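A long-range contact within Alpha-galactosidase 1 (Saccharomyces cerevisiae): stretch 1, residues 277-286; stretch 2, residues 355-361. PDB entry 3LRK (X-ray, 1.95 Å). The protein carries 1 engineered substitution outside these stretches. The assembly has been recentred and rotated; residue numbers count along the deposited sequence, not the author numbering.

Stretch 1 (277-286) KAHFSMWAMV
Stretch 2, residues 355-361: QVVALLN

Two methionine sulfurs converge on a single alanine methyl: SD of M285 lies 3.6 Å from CB of A358, and SD of M282 lies 3.8 Å from the same CB atom of A358. Around this point a helix packs on a strand by side-chain contact alone, with no hydrogen bond between the two stretches, and the touching residues are at least 71 positions apart in sequence.

Residues 277-285 are helical, continuing a helix that begins earlier in the chain, with phi/psi near -64/-43. Backbone hydrogen bonds run from N to the O four residues back, from S281 N to K277 O (2.9 Å) through V286 N to M282 O (3.0 Å). V286, at -90/6, is the first residue to leave helical phi/psi. Residues 355-361 form an extended strand, phi -98 to -129° and psi 90 to 138°. The helix and strand axes approach to 10.2 Å, and their N-to-C directions make an angle of 141°, so the chains run roughly antiparallel but clearly oblique. The register follows: CA of A278 is 7.3 Å from CA of L360, CA of M282 is 8.0 Å from CA of A358, and CA of M285 is 7.7 Å from CA of V356.

Strand alternation directs V356, A358 and L360 toward the helix, while V357 and L359 point away. On the helix, A278, M282 and M285 supply the contacts, their 4- and 3-residue spacing keeping them on one side. At one end CB of A278 meets L360 (chi1 t, chi2 p), whose CD1 lies 3.9 Å away from that CB; CD2 of the same leucine lies 4.2 Å from CG of M282.

M282 leaves its CA sideways, but its m, m, m rotamer brings its end nearer the strand. M285 points toward the strand and extends as t, t, p; besides its sulfur contact, its CG lies 4.4 Å from CG1 of V356 (chi1 -148°, between wells), a looser touch. The side chain of A358 is a single methyl, and both thioether sulfurs lie against it; their polarizable electrons suit dispersion contact.

S281 also points toward the strand, but CB of S281 comes no nearer than 6.5 Å, to CB of A358; in its m rotamer, OG of S281 donates to K277 O at 2.7 Å, turning its polar group back to the helix backbone. Together the stretches bury 248 Å², a compact apolar contact whose six touching residues are all buried.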

# COMPACT_ATOMS: atom_id res chain seq x y z
N LYS A 277 8.82 -34.05 -4.80
CA LYS A 277 8.00 -34.30 -6.00
C LYS A 277 7.02 -33.15 -6.26
O LYS A 277 6.85 -32.72 -7.41
CB LYS A 277 7.21 -35.61 -5.88
CG LYS A 277 8.04 -36.89 -5.94
CD LYS A 277 7.21 -38.08 -6.42
CE LYS A 277 6.17 -38.50 -5.39
NZ LYS A 277 5.38 -39.67 -5.85
N ALA A 278 6.37 -32.69 -5.20
CA ALA A 278 5.45 -31.55 -5.24
C ALA A 278 6.18 -30.30 -5.74
O ALA A 278 5.69 -29.61 -6.63
CB ALA A 278 4.85 -31.30 -3.87
N HIS A 279 7.36 -30.05 -5.17
CA HIS A 279 8.19 -28.89 -5.48
C HIS A 279 8.67 -28.90 -6.95
O HIS A 279 8.48 -27.91 -7.67
CB HIS A 279 9.34 -28.85 -4.46
CG HIS A 279 10.41 -27.83 -4.73
ND1 HIS A 279 10.14 -26.55 -5.17
CD2 HIS A 279 11.75 -27.90 -4.56
CE1 HIS A 279 11.28 -25.89 -5.30
NE2 HIS A 279 12.27 -26.68 -4.93
N PHE A 280 9.24 -30.02 -7.39
CA PHE A 280 9.71 -30.15 -8.77
C PHE A 280 8.55 -30.06 -9.78
O PHE A 280 8.66 -29.35 -10.79
CB PHE A 280 10.51 -31.46 -8.95
CG PHE A 280 11.18 -31.60 -10.28
CD1 PHE A 280 12.34 -30.87 -10.59
CD2 PHE A 280 10.68 -32.50 -11.23
CE1 PHE A 280 12.97 -31.01 -11.83
CE2 PHE A 280 11.30 -32.66 -12.47
CZ PHE A 280 12.44 -31.92 -12.78
N SER A 281 7.45 -30.75 -9.49
CA SER A 281 6.27 -30.77 -10.36
C SER A 281 5.62 -29.39 -10.49
O SER A 281 5.20 -29.01 -11.59
CB SER A 281 5.22 -31.76 -9.85
OG SER A 281 5.74 -33.08 -9.80
N MET A 282 5.53 -28.66 -9.38
CA MET A 282 4.88 -27.34 -9.42
C MET A 282 5.75 -26.27 -10.13
O MET A 282 5.22 -25.49 -10.92
CB MET A 282 4.41 -26.89 -8.03
CG MET A 282 3.19 -27.69 -7.49
SD MET A 282 1.84 -27.93 -8.68
CE MET A 282 1.41 -26.21 -8.96
N TRP A 283 7.05 -26.28 -9.88
CA TRP A 283 8.01 -25.45 -10.63
C TRP A 283 7.96 -25.76 -12.13
O TRP A 283 7.95 -24.84 -12.97
CB TRP A 283 9.45 -25.62 -10.10
CG TRP A 283 9.92 -24.66 -8.99
CD1 TRP A 283 11.09 -23.95 -8.98
CD2 TRP A 283 9.25 -24.34 -7.75
NE1 TRP A 283 11.20 -23.20 -7.82
CE2 TRP A 283 10.08 -23.42 -7.05
CE3 TRP A 283 8.03 -24.73 -7.17
CZ2 TRP A 283 9.73 -22.90 -5.80
CZ3 TRP A 283 7.68 -24.19 -5.92
CH2 TRP A 283 8.52 -23.28 -5.25
N ALA A 284 7.90 -27.04 -12.49
CA ALA A 284 7.73 -27.39 -13.91
C ALA A 284 6.43 -26.80 -14.48
O ALA A 284 6.42 -26.17 -15.55
CB ALA A 284 7.77 -28.91 -14.11
N MET A 285 5.34 -27.01 -13.75
CA MET A 285 3.99 -26.70 -14.21
C MET A 285 3.72 -25.21 -14.41
O MET A 285 2.92 -24.82 -15.28
CB MET A 285 2.98 -27.26 -13.22
CG MET A 285 1.62 -27.53 -13.81
SD MET A 285 0.42 -27.72 -12.50
CE MET A 285 0.67 -26.15 -11.68
N VAL A 286 4.37 -24.37 -13.60
CA VAL A 286 4.25 -22.91 -13.75
C VAL A 286 5.30 -22.34 -14.71
O VAL A 286 5.41 -21.11 -14.86
CB VAL A 286 4.25 -22.16 -12.38
CG1 VAL A 286 3.13 -22.67 -11.49
CG2 VAL A 286 5.60 -22.29 -11.67
N GLN A 355 -3.87 -31.67 -21.40
CA GLN A 355 -4.02 -30.80 -20.22
C GLN A 355 -3.16 -31.35 -19.09
O GLN A 355 -3.13 -32.56 -18.89
CB GLN A 355 -5.49 -30.75 -19.79
CG GLN A 355 -5.87 -29.58 -18.84
CD GLN A 355 -5.99 -28.22 -19.55
OE1 GLN A 355 -6.15 -27.18 -18.90
NE2 GLN A 355 -5.91 -28.23 -20.88
N VAL A 356 -2.47 -30.48 -18.35
CA VAL A 356 -1.76 -30.89 -17.13
C VAL A 356 -2.63 -30.55 -15.95
O VAL A 356 -3.14 -29.43 -15.85
CB VAL A 356 -0.42 -30.15 -16.85
CG1 VAL A 356 0.58 -31.08 -16.14
CG2 VAL A 356 0.17 -29.56 -18.07
N VAL A 357 -2.78 -31.51 -15.04
CA VAL A 357 -3.58 -31.32 -13.84
C VAL A 357 -2.73 -31.65 -12.62
O VAL A 357 -1.99 -32.63 -12.62
CB VAL A 357 -4.87 -32.20 -13.88
CG1 VAL A 357 -5.75 -31.93 -12.67
CG2 VAL A 357 -5.65 -31.92 -15.16
N ALA A 358 -2.81 -30.79 -11.60
CA ALA A 358 -2.12 -31.05 -10.34
C ALA A 358 -3.12 -31.04 -9.20
O ALA A 358 -3.88 -30.08 -9.03
CB ALA A 358 -1.02 -30.01 -10.09
N LEU A 359 -3.15 -32.12 -8.43
CA LEU A 359 -3.87 -32.13 -7.17
C LEU A 359 -2.84 -32.08 -6.04
O LEU A 359 -2.08 -33.02 -5.81
CB LEU A 359 -4.80 -33.34 -7.06
CG LEU A 359 -6.03 -33.26 -7.98
CD1 LEU A 359 -6.76 -34.61 -8.06
CD2 LEU A 359 -6.99 -32.17 -7.51
N LEU A 360 -2.81 -30.94 -5.35
CA LEU A 360 -1.74 -30.65 -4.42
C LEU A 360 -2.24 -30.68 -2.98
O LEU A 360 -3.14 -29.92 -2.60
CB LEU A 360 -1.09 -29.30 -4.77
CG LEU A 360 0.08 -28.74 -3.94
CD1 LEU A 360 1.32 -29.64 -4.04
CD2 LEU A 360 0.39 -27.33 -4.42
N ASN A 361 -1.67 -31.59 -2.20
CA ASN A 361 -2.05 -31.77 -0.80
C ASN A 361 -1.02 -31.15 0.14
O ASN A 361 -0.07 -31.81 0.56
CB ASN A 361 -2.26 -33.26 -0.49
CG ASN A 361 -2.70 -33.51 0.95
OD1 ASN A 361 -3.12 -32.59 1.66
ND2 ASN A 361 -2.60 -34.75 1.39